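Local atomic coordinates of protein BA42 (Bizionia argentinensis, PDB entry 4OA3), a protein that is of unknown function but binds calcium ions and consists of a stand-alone TPM domain. Residues Asp19-Ala24 and Asp116-Ala121; His35-Ser40 and Phe45-Asp50; Asp50-Leu55 and Tyr80-Ile85; Asp91-Thr96 and Ala126-Trp131. All coordinates share one frame; numbering follows the deposited sequence. Where two conformers were deposited one is given.

Contact 1 (Asp19-Ala24 and Asp116-Ala121)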
loop_
_atom_site.group_PDB
_atom_site.type_symbol
_atom_site.label_atom_id
_atom_site.label_comp_id
_atom_site.label_asym_id
_atom_site.label_seq_id
_atom_site.Cartn_x
_atom_site.Cartn_y
_atom_site.Cartn_z
ATOM N N ASP A 19 -8.902 -7.855 -3.375
ATOM C CA ASP A 19 -9.238 -8.924 -2.416
ATOM C C ASP A 19 -8.124 -9.043 -1.338
ATOM O O ASP A 19 -8.435 -9.211 -0.151
ATOM C CB ASP A 19 -9.359 -10.295 -3.113
ATOM C CG ASP A 19 -10.583 -10.469 -3.995
ATOM O OD1 ASP A 19 -11.472 -9.612 -3.945
ATOM O OD2 ASP A 19 -10.612 -11.440 -4.782
ATOM N N ALA A 20 -6.857 -8.839 -1.732
ATOM C CA ALA A 20 -5.728 -8.878 -0.786
ATOM C C ALA A 20 -5.814 -7.721 0.216
ATOM O O ALA A 20 -5.578 -7.885 1.405
ATOM C CB ALA A 20 -4.406 -8.830 -1.531
ATOM N N ILE A 21 -6.238 -6.530 -0.258
ATOM C CA ILE A 21 -6.426 -5.405 0.643
ATOM C C ILE A 21 -7.520 -5.734 1.652
ATOM O O ILE A 21 -7.382 -5.465 2.846
ATOM C CB ILE A 21 -6.747 -4.089 -0.121
ATOM C CG1 ILE A 21 -5.496 -3.687 -0.942
ATOM C CG2 ILE A 21 -7.127 -2.978 0.862
ATOM C CD1 ILE A 21 -5.669 -2.530 -1.909
ATOM N N ARG A 22 -8.654 -6.290 1.163
ATOM C CA ARG A 22 -9.745 -6.621 2.074
ATOM C C ARG A 22 -9.303 -7.606 3.150
ATOM O O ARG A 22 -9.624 -7.416 4.324
ATOM C CB ARG A 22 -10.918 -7.204 1.290
ATOM C CG ARG A 22 -12.158 -7.422 2.121
ATOM C CD ARG A 22 -13.374 -7.661 1.238
ATOM N NE ARG A 22 -13.597 -6.538 0.328
ATOM C CZ ARG A 22 -14.138 -5.366 0.658
ATOM N NH1 ARG A 22 -14.560 -5.140 1.898
ATOM N NH2 ARG A 22 -14.280 -4.418 -0.252
ATOM N N ASP A 23 -8.514 -8.580 2.781
ATOM C CA ASP A 23 -8.011 -9.574 3.739
ATOM C C ASP A 23 -7.026 -8.948 4.709
ATOM O O ASP A 23 -7.115 -9.178 5.919
ATOM C CB ASP A 23 -7.357 -10.761 3.009
ATOM C CG ASP A 23 -8.314 -11.647 2.241
ATOM O OD1 ASP A 23 -9.489 -11.741 2.649
ATOM O OD2 ASP A 23 -7.867 -12.302 1.266
ATOM N N ALA A 24 -6.109 -8.100 4.208
ATOM C CA ALA A 24 -5.154 -7.426 5.077
ATOM C C ALA A 24 -5.838 -6.546 6.117
ATOM O O ALA A 24 -5.415 -6.472 7.259
ATOM C CB ALA A 24 -4.209 -6.584 4.236
ATOM N N ASP A 116 1.602 -9.844 -2.360
ATOM C CA ASP A 116 2.521 -10.211 -1.276
ATOM C C ASP A 116 2.903 -9.051 -0.386
ATOM O O ASP A 116 2.987 -9.198 0.843
ATOM C CB ASP A 116 3.788 -10.851 -1.842
ATOM C CG ASP A 116 3.580 -12.226 -2.441
ATOM O OD1 ASP A 116 2.438 -12.781 -2.326
ATOM O OD2 ASP A 116 4.536 -12.756 -3.021
ATOM N N GLY A 117 3.081 -7.870 -0.980
ATOM C CA GLY A 117 3.359 -6.680 -0.209
ATOM C C GLY A 117 2.190 -6.288 0.658
ATOM O O GLY A 117 2.370 -5.906 1.805
ATOM N N ILE A 118 0.962 -6.363 0.104
ATOM C CA ILE A 118 -0.228 -6.017 0.862
ATOM C C ILE A 118 -0.355 -6.956 2.064
ATOM O O ILE A 118 -0.648 -6.509 3.184
ATOM C CB ILE A 118 -1.465 -6.045 -0.059
ATOM C CG1 ILE A 118 -1.429 -4.846 -1.056
ATOM C CG2 ILE A 118 -2.782 -6.083 0.766
ATOM C CD1 ILE A 118 -2.280 -5.017 -2.250
ATOM N N GLU A 119 -0.164 -8.245 1.843
ATOM C CA GLU A 119 -0.261 -9.200 2.944
ATOM C C GLU A 119 0.776 -8.901 4.041
ATOM O O GLU A 119 0.449 -8.859 5.229
ATOM C CB GLU A 119 -0.078 -10.625 2.430
ATOM C CG GLU A 119 -0.176 -11.684 3.520
ATOM C CD GLU A 119 0.014 -13.114 3.056
ATOM O OE1 GLU A 119 0.879 -13.352 2.181
ATOM O OE2 GLU A 119 -0.654 -14.007 3.624
ATOM N N LYS A 120 1.997 -8.633 3.636
ATOM C CA LYS A 120 3.070 -8.319 4.586
ATOM C C LYS A 120 2.774 -7.027 5.342
ATOM O O LYS A 120 3.017 -6.916 6.549
ATOM C CB LYS A 120 4.414 -8.219 3.858
ATOM C CG LYS A 120 4.971 -9.582 3.528
ATOM C CD LYS A 120 5.776 -10.179 4.698
ATOM C CE LYS A 120 6.166 -11.629 4.479
ATOM N NZ LYS A 120 7.173 -11.792 3.397
ATOM N N ALA A 121 2.258 -6.011 4.621
ATOM C CA ALA A 121 1.917 -4.749 5.241
ATOM C C ALA A 121 0.817 -4.901 6.296
ATOM O O ALA A 121 0.864 -4.262 7.341
ATOM C CB ALA A 121 1.520 -3.729 4.169
#
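The flat group at the centre of this contact is the peptide unit joining Ala20 to Ile21, and the CG2 methyl of Ile118 sits over one face of it. That methyl lies 3.4 Å from Ala20 O and 3.6 Å from Ile21 N, so it stands over the carbonyl C-N region of that peptide. A second peptide takes part from the other helix: Ala24 CB comes to 3.7 Å from Ile118 O. Three residues, Ala20, Ile21 and Ala24, thus form a notch that one isoleucine fills. CG2 also meets two alanine methyls, Ala20 CB at 3.9 Å and Ala24 CB at 3.8 Å. The other branch of Ile118 runs beside its own backbone N (chi1 -71°), and its CD1 ends 3.7 Å from Ile21 CG1, where the two branched chains cross at a slant. The small alanines are consistent with the 8.7 Å separation of the axes of segments 19-24 and 116-121, whose directions are only 9° apart. Ile118 goes on to touch Val34 and Ala24 touches Ile32, both on strand 31-37, while Ile21 lies against Asn141 and about 5 Å from a bound calcium ion. The arrangement is that of two nearly parallel helices laid side by side on a sheet in an alpha/beta domain, here the TPM domain, next to its calcium site.

Contact 2 (His35-Ser40 and Phe45-Asp50)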
loop_
_atom_site.group_PDB
_atom_site.type_symbol
_atom_site.label_atom_id
_atom_site.label_comp_id
_atom_site.label_asym_id
_atom_site.label_seq_id
_atom_site.Cartn_x
_atom_site.Cartn_y
_atom_site.Cartn_z
ATOM N N HIS A 35 -1.554 2.846 -5.681
ATOM C CA HIS A 35 -1.691 3.823 -6.761
ATOM C C HIS A 35 -0.685 3.447 -7.827
ATOM O O HIS A 35 0.497 3.243 -7.522
ATOM C CB HIS A 35 -1.417 5.248 -6.323
ATOM C CG HIS A 35 -1.385 6.246 -7.457
ATOM N ND1 HIS A 35 -2.537 6.878 -7.908
ATOM C CD2 HIS A 35 -0.327 6.734 -8.146
ATOM C CE1 HIS A 35 -2.123 7.750 -8.827
ATOM N NE2 HIS A 35 -0.829 7.686 -9.007
ATOM N N LEU A 36 -1.150 3.358 -9.063
ATOM C CA LEU A 36 -0.298 3.061 -10.198
ATOM C C LEU A 36 -0.252 4.254 -11.147
ATOM O O LEU A 36 -1.282 4.846 -11.456
ATOM C CB LEU A 36 -0.846 1.864 -10.974
ATOM C CG LEU A 36 -1.104 0.559 -10.143
ATOM C CD1 LEU A 36 -1.635 -0.561 -11.032
ATOM C CD2 LEU A 36 0.147 0.074 -9.443
ATOM N N GLU A 37 0.947 4.549 -11.658
ATOM C CA GLU A 37 1.093 5.529 -12.729
ATOM C C GLU A 37 2.319 5.160 -13.546
ATOM O O GLU A 37 3.143 4.353 -13.121
ATOM C CB GLU A 37 1.079 6.975 -12.247
ATOM C CG GLU A 37 2.247 7.394 -11.374
ATOM C CD GLU A 37 2.042 8.759 -10.732
ATOM O OE1 GLU A 37 0.873 9.181 -10.542
ATOM O OE2 GLU A 37 3.058 9.370 -10.329
ATOM N N LYS A 38 2.422 5.715 -14.758
ATOM C CA LYS A 38 3.514 5.286 -15.641
ATOM C C LYS A 38 4.883 5.764 -15.163
ATOM O O LYS A 38 5.799 4.965 -15.017
ATOM C CB LYS A 38 3.252 5.772 -17.075
ATOM N N THR A 39 4.996 7.078 -14.874
ATOM C CA THR A 39 6.272 7.699 -14.521
ATOM C C THR A 39 6.181 8.496 -13.244
ATOM O O THR A 39 5.131 9.059 -12.945
ATOM C CB THR A 39 6.741 8.626 -15.678
ATOM O OG1 THR A 39 5.765 9.645 -15.909
ATOM C CG2 THR A 39 6.965 7.871 -16.979
ATOM N N SER A 40 7.269 8.543 -12.487
ATOM C CA SER A 40 7.284 9.317 -11.248
ATOM C C SER A 40 8.063 10.615 -11.429
ATOM O O SER A 40 8.316 11.042 -12.546
ATOM C CB SER A 40 7.885 8.520 -10.106
ATOM O OG SER A 40 7.573 9.183 -8.892
ATOM N N PHE A 45 9.451 10.073 -3.144
ATOM C CA PHE A 45 8.779 10.215 -1.855
ATOM C C PHE A 45 7.813 11.398 -1.885
ATOM O O PHE A 45 6.658 11.241 -1.487
ATOM C CB PHE A 45 9.815 10.406 -0.746
ATOM C CG PHE A 45 9.253 10.472 0.651
ATOM C CD1 PHE A 45 8.956 11.690 1.241
ATOM C CD2 PHE A 45 9.009 9.313 1.364
ATOM C CE1 PHE A 45 8.480 11.746 2.553
ATOM C CE2 PHE A 45 8.547 9.369 2.677
ATOM C CZ PHE A 45 8.273 10.584 3.252
ATOM N N ASP A 46 8.255 12.577 -2.395
ATOM C CA ASP A 46 7.407 13.741 -2.504
ATOM C C ASP A 46 6.206 13.443 -3.415
ATOM O O ASP A 46 5.098 13.885 -3.120
ATOM C CB ASP A 46 8.157 14.999 -3.025
ATOM C CG ASP A 46 8.877 15.787 -1.944
ATOM O OD1 ASP A 46 9.145 15.214 -0.872
ATOM O OD2 ASP A 46 9.178 16.978 -2.180
ATOM N N ARG A 47 6.416 12.719 -4.514
ATOM C CA ARG A 47 5.293 12.404 -5.382
ATOM C C ARG A 47 4.300 11.503 -4.631
ATOM O O ARG A 47 3.086 11.726 -4.688
ATOM C CB ARG A 47 5.756 11.739 -6.690
ATOM C CG ARG A 47 4.624 11.232 -7.591
ATOM C CD ARG A 47 3.626 12.304 -7.966
ATOM N NE ARG A 47 2.573 11.772 -8.836
ATOM C CZ ARG A 47 1.428 12.398 -9.106
ATOM N NH1 ARG A 47 1.182 13.604 -8.604
ATOM N NH2 ARG A 47 0.508 11.812 -9.860
ATOM N N ALA A 48 4.802 10.468 -3.964
ATOM C CA ALA A 48 3.893 9.591 -3.204
ATOM C C ALA A 48 3.128 10.364 -2.122
ATOM O O ALA A 48 1.949 10.114 -1.916
ATOM C CB ALA A 48 4.682 8.468 -2.569
ATOM N N MET A 49 3.770 11.324 -1.452
ATOM C CA MET A 49 3.142 12.176 -0.447
ATOM C C MET A 49 2.031 13.027 -1.099
ATOM O O MET A 49 0.944 13.112 -0.539
ATOM C CB MET A 49 4.206 13.082 0.164
ATOM C CG MET A 49 3.709 13.921 1.284
ATOM S SD MET A 49 5.092 14.546 2.296
ATOM C CE MET A 49 5.845 15.602 1.174
ATOM N N ASP A 50 2.268 13.577 -2.303
ATOM C CA ASP A 50 1.231 14.328 -3.012
ATOM C C ASP A 50 0.060 13.408 -3.349
ATOM O O ASP A 50 -1.098 13.803 -3.226
ATOM C CB ASP A 50 1.771 14.964 -4.312
ATOM C CG ASP A 50 2.753 16.119 -4.145
ATOM O OD1 ASP A 50 2.722 16.786 -3.086
ATOM O OD2 ASP A 50 3.476 16.405 -5.092
#
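Glu37 and Arg47 meet from opposite directions, each through a chain whose torsions bring its flat end into line with the other. Glu37 leaves its strand with CG between the backbone N and the carbonyl carbon (chi1 66°), then runs extended. Arg47 starts with CG anti to its N, bends at chi2 (56°) and is straight again beyond, which turns the NE side of its guanidinium to the carboxylate. The two planes are 22° apart, and the salt bridge is bidentate and side-on, with one nitrogen to each oxygen. Arg47 NE gives a nearly straight bond to the syn lone pair of Glu37 OE2 at 2.9 Å, and Arg47 NH2 reaches Glu37 OE1 at 2.7 Å, also on the syn side. OE1 has a second donor, His35 NE2, 2.7 Å away, which comes from above the carboxylate plane while staying within its own ring plane. Tyr69 OH bonds to Glu37 OE2 as well, so three residues fix this buried carboxylate, and the negative charge probably eases the closeness of Arg47 to His35. Ser40 OG, bonded to Tyr69 OH, lies 3.8 Å from Arg47 CG. The pair ties the end of strand 31-37 to the first turn of helix 44-54, inside a beta-alpha-beta unit completed by strand 65-71, which supplies Tyr69.

Contact 3 (Asp50-Leu55 and Tyr80-Ile85)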
loop_
_atom_site.group_PDB
_atom_site.type_symbol
_atom_site.label_atom_id
_atom_site.label_comp_id
_atom_site.label_asym_id
_atom_site.label_seq_id
_atom_site.Cartn_x
_atom_site.Cartn_y
_atom_site.Cartn_z
ATOM N N ASP A 50 2.268 13.577 -2.303
ATOM C CA ASP A 50 1.231 14.328 -3.012
ATOM C C ASP A 50 0.060 13.408 -3.349
ATOM O O ASP A 50 -1.098 13.803 -3.226
ATOM C CB ASP A 50 1.771 14.964 -4.312
ATOM C CG ASP A 50 2.753 16.119 -4.145
ATOM O OD1 ASP A 50 2.722 16.786 -3.086
ATOM O OD2 ASP A 50 3.476 16.405 -5.092
ATOM N N VAL A 51 0.334 12.205 -3.835
ATOM C CA VAL A 51 -0.754 11.283 -4.162
ATOM C C VAL A 51 -1.539 10.900 -2.905
ATOM O O VAL A 51 -2.777 10.931 -2.933
ATOM C CB VAL A 51 -0.202 10.040 -4.870
ATOM C CG1 VAL A 51 -1.285 8.979 -5.051
ATOM C CG2 VAL A 51 0.360 10.408 -6.240
ATOM N N PHE A 52 -0.854 10.597 -1.823
ATOM C CA PHE A 52 -1.499 10.270 -0.540
ATOM C C PHE A 52 -2.501 11.379 -0.145
ATOM O O PHE A 52 -3.654 11.110 0.251
ATOM C CB PHE A 52 -0.412 10.120 0.546
ATOM C CG PHE A 52 -0.903 9.594 1.863
ATOM C CD1 PHE A 52 -1.378 10.452 2.841
ATOM C CD2 PHE A 52 -0.870 8.244 2.128
ATOM C CE1 PHE A 52 -1.867 9.939 4.042
ATOM C CE2 PHE A 52 -1.319 7.740 3.344
ATOM C CZ PHE A 52 -1.805 8.595 4.290
ATOM N N HIS A 53 -2.052 12.632 -0.252
ATOM C CA HIS A 53 -2.870 13.787 0.032
ATOM C C HIS A 53 -4.043 13.925 -0.914
ATOM O O HIS A 53 -5.178 14.135 -0.484
ATOM C CB HIS A 53 -2.033 15.064 -0.046
ATOM C CG HIS A 53 -2.835 16.306 0.132
ATOM N ND1 HIS A 53 -3.317 16.665 1.376
ATOM C CD2 HIS A 53 -3.256 17.211 -0.783
ATOM C CE1 HIS A 53 -3.976 17.799 1.184
ATOM N NE2 HIS A 53 -3.990 18.146 -0.099
ATOM N N ASN A 54 -3.779 13.774 -2.184
ATOM C CA ASN A 54 -4.822 13.950 -3.165
ATOM C C ASN A 54 -5.887 12.832 -3.134
ATOM O O ASN A 54 -7.026 13.089 -3.517
ATOM C CB ASN A 54 -4.211 14.203 -4.527
ATOM C CG ASN A 54 -3.764 15.638 -4.614
ATOM O OD1 ASN A 54 -4.562 16.489 -5.011
ATOM N ND2 ASN A 54 -2.571 15.974 -4.102
ATOM N N LEU A 55 -5.539 11.633 -2.598
ATOM C CA LEU A 55 -6.460 10.533 -2.333
ATOM C C LEU A 55 -7.104 10.662 -0.955
ATOM O O LEU A 55 -7.948 9.828 -0.609
ATOM C CB LEU A 55 -5.731 9.184 -2.458
ATOM C CG LEU A 55 -5.199 8.860 -3.839
ATOM C CD1 LEU A 55 -4.519 7.545 -3.825
ATOM C CD2 LEU A 55 -6.269 8.900 -4.906
ATOM N N TYR A 80 4.453 4.615 1.533
ATOM C CA TYR A 80 4.288 5.852 2.278
ATOM C C TYR A 80 3.201 5.675 3.305
ATOM O O TYR A 80 2.034 5.522 2.952
ATOM C CB TYR A 80 3.938 6.987 1.296
ATOM C CG TYR A 80 3.799 8.341 1.945
ATOM C CD1 TYR A 80 2.616 8.721 2.564
ATOM C CD2 TYR A 80 4.875 9.222 1.999
ATOM C CE1 TYR A 80 2.542 9.880 3.326
ATOM C CE2 TYR A 80 4.784 10.430 2.680
ATOM C CZ TYR A 80 3.611 10.760 3.341
ATOM O OH TYR A 80 3.505 11.935 4.051
ATOM N N GLY A 81 3.579 5.698 4.567
ATOM C CA GLY A 81 2.656 5.602 5.676
ATOM C C GLY A 81 2.404 6.970 6.292
ATOM O O GLY A 81 3.266 7.859 6.246
ATOM N N ASP A 82 1.224 7.134 6.891
ATOM C CA ASP A 82 0.816 8.381 7.540
ATOM C C ASP A 82 1.517 8.534 8.895
ATOM O O ASP A 82 2.189 7.612 9.370
ATOM C CB ASP A 82 -0.700 8.452 7.672
ATOM C CG ASP A 82 -1.290 9.848 7.789
ATOM O OD1 ASP A 82 -0.499 10.843 7.764
ATOM O OD2 ASP A 82 -2.512 9.953 7.961
ATOM N N LYS A 83 1.353 9.715 9.500
ATOM C CA LYS A 83 2.028 10.085 10.737
ATOM C C LYS A 83 1.828 9.133 11.898
ATOM O O LYS A 83 2.754 8.947 12.681
ATOM C CB LYS A 83 1.636 11.505 11.162
ATOM C CG LYS A 83 2.518 12.051 12.278
ATOM C CD LYS A 83 2.228 13.512 12.565
ATOM C CE LYS A 83 2.988 14.022 13.775
ATOM N NZ LYS A 83 2.066 14.430 14.871
ATOM N N GLY A 84 0.646 8.545 12.025
ATOM C CA GLY A 84 0.361 7.610 13.106
ATOM C C GLY A 84 1.300 6.431 13.079
ATOM O O GLY A 84 1.759 5.947 14.126
ATOM N N ILE A 85 1.642 5.964 11.876
ATOM C CA ILE A 85 2.592 4.889 11.710
ATOM C C ILE A 85 3.991 5.378 12.037
ATOM O O ILE A 85 4.710 4.766 12.823
ATOM C CB ILE A 85 2.505 4.320 10.259
ATOM C CG1 ILE A 85 1.128 3.635 10.068
ATOM C CG2 ILE A 85 3.654 3.322 9.990
ATOM C CD1 ILE A 85 0.680 3.478 8.631
#
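Phe52 reaches from its helix toward Tyr80 and Asp82, and every atom of its side chain finds one of them. CB begins the contact, 3.9 Å from Tyr80 CD1. With CG anti to the backbone N (chi1 -172°), the ring is carried out over the end of strand 76-81, and CG itself lies 3.7 Å from the same tyrosine carbon. The approach is tightest at CD2, 3.5 Å from Tyr80 CD1. On the other flank CD1 has Tyr80 CE1 at 4.0 Å, a carbon that stands over one face of the phenylalanine ring and is displaced toward its rim. The rings are inclined at 55° with centroids 5.1 Å apart, an oblique pairing. CE2 still faces Tyr80, near its backbone oxygen; then the partner changes to Asp82, with CE1 3.8 Å from Asp82 CG and CZ 3.6 Å from Asp82 CB. The carboxylate plane is inclined steeply to the ring, and its OD1 accepts a hydrogen bond from Lys83 N. Around the pair, Leu67 and Met57 also touch Phe52, while Phe45 meets Tyr80. Across the two segments the attraction is probably mainly dispersion between carbon surfaces, two rings and a methylene, with the carboxylate of Asp82 near the ring tip and its OD1 engaged by the backbone of the next residue.

Contact 4 (Asp91-Thr96 and Ala126-Trp131)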
loop_
_atom_site.group_PDB
_atom_site.type_symbol
_atom_site.label_atom_id
_atom_site.label_comp_id
_atom_site.label_asym_id
_atom_site.label_seq_id
_atom_site.Cartn_x
_atom_site.Cartn_y
_atom_site.Cartn_z
ATOM N N ASP A 91 12.822 1.990 12.400
ATOM C CA ASP A 91 13.405 2.340 11.101
ATOM C C ASP A 91 13.330 1.222 10.047
ATOM O O ASP A 91 13.316 1.518 8.854
ATOM C CB ASP A 91 14.878 2.807 11.267
ATOM C CG ASP A 91 15.198 3.607 12.527
ATOM O OD1 ASP A 91 14.242 4.094 13.187
ATOM O OD2 ASP A 91 16.397 3.690 12.887
ATOM N N ASP A 92 13.256 -0.042 10.478
ATOM C CA ASP A 92 13.181 -1.195 9.581
ATOM C C ASP A 92 11.722 -1.660 9.316
ATOM O O ASP A 92 11.538 -2.701 8.706
ATOM C CB ASP A 92 14.000 -2.369 10.182
ATOM C CG ASP A 92 13.424 -3.030 11.432
ATOM O OD1 ASP A 92 12.518 -2.436 12.062
ATOM O OD2 ASP A 92 13.883 -4.144 11.780
ATOM N N PHE A 93 10.712 -0.913 9.779
ATOM C CA PHE A 93 9.309 -1.319 9.709
ATOM C C PHE A 93 8.829 -1.842 8.377
ATOM O O PHE A 93 8.178 -2.893 8.333
ATOM C CB PHE A 93 8.431 -0.166 10.166
ATOM C CG PHE A 93 6.969 -0.543 10.260
ATOM C CD1 PHE A 93 6.531 -1.464 11.201
ATOM C CD2 PHE A 93 6.044 -0.038 9.348
ATOM C CE1 PHE A 93 5.190 -1.862 11.242
ATOM C CE2 PHE A 93 4.706 -0.405 9.421
ATOM C CZ PHE A 93 4.290 -1.335 10.346
ATOM N N TRP A 94 9.145 -1.130 7.291
ATOM C CA TRP A 94 8.671 -1.529 5.969
ATOM C C TRP A 94 9.578 -2.470 5.206
ATOM O O TRP A 94 9.252 -2.820 4.081
ATOM C CB TRP A 94 8.388 -0.290 5.100
ATOM C CG TRP A 94 7.247 0.558 5.563
ATOM C CD1 TRP A 94 7.288 1.871 5.920
ATOM C CD2 TRP A 94 5.886 0.138 5.733
ATOM N NE1 TRP A 94 6.022 2.318 6.223
ATOM C CE2 TRP A 94 5.142 1.275 6.101
ATOM C CE3 TRP A 94 5.219 -1.083 5.568
ATOM C CZ2 TRP A 94 3.770 1.221 6.330
ATOM C CZ3 TRP A 94 3.848 -1.119 5.736
ATOM C CH2 TRP A 94 3.149 0.005 6.150
ATOM N N ASP A 95 10.701 -2.943 5.811
ATOM C CA ASP A 95 11.628 -3.750 5.054
ATOM C C ASP A 95 11.061 -5.052 4.518
ATOM O O ASP A 95 11.310 -5.366 3.367
ATOM C CB ASP A 95 12.912 -4.042 5.862
ATOM C CG ASP A 95 13.789 -2.838 6.166
ATOM O OD1 ASP A 95 13.443 -1.715 5.728
ATOM O OD2 ASP A 95 14.822 -3.017 6.858
ATOM N N THR A 96 10.313 -5.792 5.326
ATOM C CA THR A 96 9.737 -7.047 4.861
ATOM C C THR A 96 8.706 -6.823 3.755
ATOM O O THR A 96 8.616 -7.638 2.836
ATOM C CB THR A 96 9.180 -7.880 6.013
ATOM O OG1 THR A 96 8.145 -7.223 6.736
ATOM C CG2 THR A 96 10.261 -8.324 6.983
ATOM N N ALA A 126 -0.459 -4.778 11.871
ATOM C CA ALA A 126 -1.169 -5.457 12.969
ATOM C C ALA A 126 -0.397 -5.393 14.283
ATOM O O ALA A 126 -1.019 -5.358 15.343
ATOM C CB ALA A 126 -1.428 -6.907 12.605
ATOM N N LYS A 127 0.926 -5.316 14.201
ATOM C CA LYS A 127 1.774 -5.258 15.384
ATOM C C LYS A 127 1.474 -4.042 16.214
ATOM O O LYS A 127 1.436 -4.114 17.439
ATOM C CB LYS A 127 3.249 -5.305 14.986
ATOM C CG LYS A 127 4.198 -5.187 16.152
ATOM C CD LYS A 127 5.559 -5.685 15.790
ATOM C CE LYS A 127 6.534 -5.288 16.884
ATOM N NZ LYS A 127 7.833 -5.997 16.716
ATOM N N TYR A 128 1.261 -2.897 15.547
ATOM C CA TYR A 128 0.996 -1.624 16.198
ATOM C C TYR A 128 -0.455 -1.162 16.185
ATOM O O TYR A 128 -0.824 -0.290 16.970
ATOM C CB TYR A 128 1.844 -0.551 15.499
ATOM C CG TYR A 128 3.328 -0.812 15.641
ATOM C CD1 TYR A 128 4.041 -0.303 16.715
ATOM C CD2 TYR A 128 4.024 -1.528 14.678
ATOM C CE1 TYR A 128 5.393 -0.582 16.881
ATOM C CE2 TYR A 128 5.382 -1.819 14.831
ATOM C CZ TYR A 128 6.072 -1.296 15.911
ATOM O OH TYR A 128 7.411 -1.555 16.098
ATOM N N PHE A 129 -1.274 -1.712 15.287
ATOM C CA PHE A 129 -2.643 -1.265 15.052
ATOM C C PHE A 129 -3.530 -2.477 14.917
ATOM O O PHE A 129 -3.913 -2.893 13.814
ATOM C CB PHE A 129 -2.700 -0.402 13.764
ATOM C CG PHE A 129 -1.890 0.856 13.881
ATOM C CD1 PHE A 129 -2.332 1.909 14.667
ATOM C CD2 PHE A 129 -0.660 0.969 13.256
ATOM C CE1 PHE A 129 -1.539 3.038 14.851
ATOM C CE2 PHE A 129 0.119 2.116 13.416
ATOM C CZ PHE A 129 -0.309 3.119 14.232
ATOM N N PRO A 130 -3.843 -3.130 16.043
ATOM C CA PRO A 130 -4.682 -4.323 15.955
ATOM C C PRO A 130 -6.096 -4.062 15.455
ATOM O O PRO A 130 -6.652 -3.014 15.675
ATOM C CB PRO A 130 -4.659 -4.890 17.386
ATOM C CG PRO A 130 -4.331 -3.766 18.247
ATOM C CD PRO A 130 -3.469 -2.818 17.441
ATOM N N TRP A 131 -6.630 -5.014 14.703
ATOM C CA TRP A 131 -8.000 -4.946 14.222
ATOM C C TRP A 131 -8.954 -5.005 15.419
ATOM O O TRP A 131 -8.688 -5.733 16.385
ATOM C CB TRP A 131 -8.272 -6.106 13.274
ATOM C CG TRP A 131 -9.647 -6.134 12.695
ATOM C CD1 TRP A 131 -10.074 -5.540 11.548
ATOM C CD2 TRP A 131 -10.773 -6.843 13.227
ATOM N NE1 TRP A 131 -11.414 -5.793 11.354
ATOM C CE2 TRP A 131 -11.873 -6.574 12.386
ATOM C CE3 TRP A 131 -10.963 -7.667 14.349
ATOM C CZ2 TRP A 131 -13.133 -7.142 12.602
ATOM C CZ3 TRP A 131 -12.227 -8.180 14.592
ATOM C CH2 TRP A 131 -13.276 -7.968 13.690
#
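The side chains of Phe93 and Tyr128 run in opposing senses and pass flank to flank. The planes stand at 75° and the centroids 5.5 Å apart, an oblique pairing. Phe93 offers its CE1, which lies 3.6 Å from both CE2 and CD2 of Tyr128, and CD1 of Phe93 follows at 3.8 Å from the same Tyr128 CE2. The torsions set up this passage. In Phe93, CG is anti to the backbone N (chi1 -174°), which extends the ring toward the other helix; in Tyr128, CG lies beside the backbone N (chi1 -63°), and the phenol runs back along the phenylalanine. Phe93 sits within a type I beta turn from Asp92 to Asp95, closed by Asp95 N to Asp92 O at 3.0 Å, that leads into helix 95-105. Tyr128 stands near the C-terminal end of helix 110-128. The turn before helix 95-105 thus packs against the end of helix 110-128, consistent with an antiparallel pairing of these two successive helices of the TPM domain. The far flank of Phe93 is turned to its own neighbour: CD2 stands 3.5 Å above the Trp94 ring, over its centre, so the phenylalanine is held between an indole and a phenol. Ala124, Leu125 and Ile85 add further carbon surface to Phe93, while Tyr128 also rests on Val88 and Val89. One residue on, Phe129 packs on Ile85, and its backbone oxygen bonds to Thr28 OG1.

Contacts 2 and 3 share Asp50 and helix 44-54, and their centres are 11 Å apart; Phe45 CZ and Tyr80 CE2 meet at 3.5 Å, joining one to the other. Contact 3 in turn reaches contact 4 through helix 83-86, with Ile85 CG1 3.8 Å from Phe129 CE2. Contact 4 then leads to contact 1 on helix 110-128, where Trp94 CZ3 lies 3.8 Å from Ala121 CB. Contacts 1 and 2, with centres 20 Å and nearest atoms about 8 Å apart, lie on opposite sides of the chain's centre. Calcium is nearest contact 1, about 5 Å from the Ile21 side chain, against about 11 Å from Phe52 and about 14 Å from His35.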